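Local atomic coordinates of cerato-platanin-like protein (Moniliophthora perniciosa, PDB entry 3SUK), a protein that is a secreted cerato-platanin with a double-psi beta-barrel fold, whose molecular function is not established. Residues Gly27-Ser32 with Gly55-Ala60. Numbering follows the deposited sequence.
Sequences GANGLS and GFNSPA
Asn29 and Asn57 join two surface turns by exchanging side-chain and backbone bonds. The backbone N of Asn29 donates to Asn57 OD1 at 2.8 Å, almost in line with the side-chain carbonyl (C=O...N angle 179°). In return, Asn29 ND2 reaches Asn57 O at 3.0 Å, coming in from above the plane of that carbonyl, 52° out of it. Asparagine suits both places, since its short amide offers acceptor and donor close to the main chain. CG of Asn57 stands anti to its backbone N (chi1 -162°), which carries OD1 over to the amide of Asn29; the two side chains cross at about a right angle. The backbone of Asn57, with positive phi, takes the third position of a type II turn, Gly55-Ser58, where asparagine is well tolerated. Asn29 occupies the same position in a type I turn, Gly27-Gly30, and its CB lies against Ser58 O, a close carbon-to-oxygen approach of 3.1 Å. A water donates to Pro59 O at 2.7 Å and, weakly, to Asn29 OD1. An alanine at Asn29 would probably leave Asn57 O without this amide donor and the water without its second partner, and open a gap beside Pro59. Gly27 suits its place because a CB would run into Phe56 CZ and the preceding carbonyl oxygen. The contact lies at the surface of the double-psi beta-barrel, about 15 Å from the chain centre: residues 27-32, backbone-bonded to Cys24 and Ser25, lie between strands 4-8 and 47-50, and residues 55-60 between strands 47-50 and 64-71.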
loop_
_atom_site.group_PDB
_atom_site.type_symbol
_atom_site.label_atom_id
_atom_site.label_comp_id
_atom_site.label_asym_id
_atom_site.label_seq_id
_atom_site.Cartn_x
_atom_site.Cartn_y
_atom_site.Cartn_z
ATOM N N GLY A 27 -9.763 -17.038 -0.595
ATOM C CA GLY A 27 -9.964 -17.357 0.810
ATOM C C GLY A 27 -10.881 -16.374 1.510
ATOM O O GLY A 27 -11.278 -15.415 0.934
ATOM N N ALA A 28 -11.144 -16.609 2.776
ATOM C CA ALA A 28 -12.121 -15.792 3.482
ATOM C C ALA A 28 -11.741 -14.318 3.509
ATOM O O ALA A 28 -12.586 -13.486 3.369
ATOM C CB ALA A 28 -12.314 -16.320 4.867
ATOM N N ASN A 29 -10.443 -14.050 3.664
ATOM C CA ASN A 29 -9.945 -12.654 3.726
ATOM C C ASN A 29 -9.408 -12.055 2.409
ATOM O O ASN A 29 -8.966 -10.962 2.353
ATOM C CB ASN A 29 -8.903 -12.514 4.849
ATOM C CG ASN A 29 -9.509 -12.660 6.209
ATOM O OD1 ASN A 29 -10.416 -11.986 6.542
ATOM N ND2 ASN A 29 -8.987 -13.560 6.991
ATOM N N GLY A 30 -9.502 -12.822 1.337
ATOM C CA GLY A 30 -9.013 -12.387 0.048
ATOM C C GLY A 30 -9.808 -11.264 -0.576
ATOM O O GLY A 30 -10.952 -11.069 -0.275
ATOM N N LEU A 31 -9.129 -10.496 -1.395
ATOM C CA LEU A 31 -9.690 -9.328 -2.018
ATOM C C LEU A 31 -10.123 -9.490 -3.457
ATOM O O LEU A 31 -10.707 -8.617 -3.989
ATOM C CB LEU A 31 -8.710 -8.149 -1.931
ATOM C CG LEU A 31 -8.356 -7.736 -0.495
ATOM C CD1 LEU A 31 -7.267 -6.665 -0.499
ATOM C CD2 LEU A 31 -9.551 -7.225 0.218
ATOM N N SER A 32 -9.823 -10.635 -4.049
ATOM C CA SER A 32 -10.040 -10.808 -5.501
ATOM C C SER A 32 -11.517 -10.650 -5.905
ATOM O O SER A 32 -11.801 -10.228 -6.965
ATOM C CB SER A 32 -9.523 -12.165 -6.005
ATOM O OG SER A 32 -8.122 -12.137 -6.059
ATOM N N GLY A 55 0.618 -13.243 4.858
ATOM C CA GLY A 55 0.504 -14.065 3.677
ATOM C C GLY A 55 -0.966 -14.310 3.392
ATOM O O GLY A 55 -1.808 -13.559 3.838
ATOM N N PHE A 56 -1.247 -15.411 2.713
ATOM C CA PHE A 56 -2.586 -15.791 2.293
ATOM C C PHE A 56 -3.556 -15.798 3.435
ATOM O O PHE A 56 -3.273 -16.249 4.477
ATOM C CB PHE A 56 -2.539 -17.245 1.800
ATOM C CG PHE A 56 -3.829 -17.734 1.241
ATOM C CD1 PHE A 56 -4.241 -17.355 0.003
ATOM C CD2 PHE A 56 -4.623 -18.546 1.962
ATOM C CE1 PHE A 56 -5.453 -17.794 -0.506
ATOM C CE2 PHE A 56 -5.826 -18.979 1.448
ATOM C CZ PHE A 56 -6.210 -18.577 0.211
ATOM N N ASN A 57 -4.738 -15.245 3.176
ATOM C CA ASN A 57 -5.862 -15.238 4.085
ATOM C C ASN A 57 -5.606 -14.431 5.345
ATOM O O ASN A 57 -6.233 -14.610 6.348
ATOM C CB ASN A 57 -6.363 -16.679 4.380
ATOM C CG ASN A 57 -7.739 -16.699 4.937
ATOM O OD1 ASN A 57 -8.554 -15.898 4.567
ATOM N ND2 ASN A 57 -7.977 -17.568 5.892
ATOM N N SER A 58 -4.693 -13.477 5.262
ATOM C CA SER A 58 -4.419 -12.679 6.440
ATOM C C SER A 58 -5.644 -11.817 6.768
ATOM O O SER A 58 -6.212 -11.248 5.878
ATOM C CB SER A 58 -3.253 -11.755 6.149
ATOM O OG SER A 58 -3.150 -10.812 7.169
ATOM N N PRO A 59 -5.985 -11.672 8.038
ATOM C CA PRO A 59 -7.061 -10.748 8.388
ATOM C C PRO A 59 -6.659 -9.290 8.163
ATOM O O PRO A 59 -7.526 -8.485 8.227
ATOM C CB PRO A 59 -7.324 -11.044 9.861
ATOM C CG PRO A 59 -5.979 -11.450 10.361
ATOM C CD PRO A 59 -5.453 -12.332 9.253
ATOM N N ALA A 60 -5.385 -9.012 7.886
ATOM C CA ALA A 60 -4.918 -7.661 7.601
ATOM C C ALA A 60 -5.050 -7.292 6.101
ATOM O O ALA A 60 -4.851 -6.173 5.722
ATOM C CB ALA A 60 -3.495 -7.481 8.089
HETATM O O HOH W 1 -10.203 -8.824 7.864
#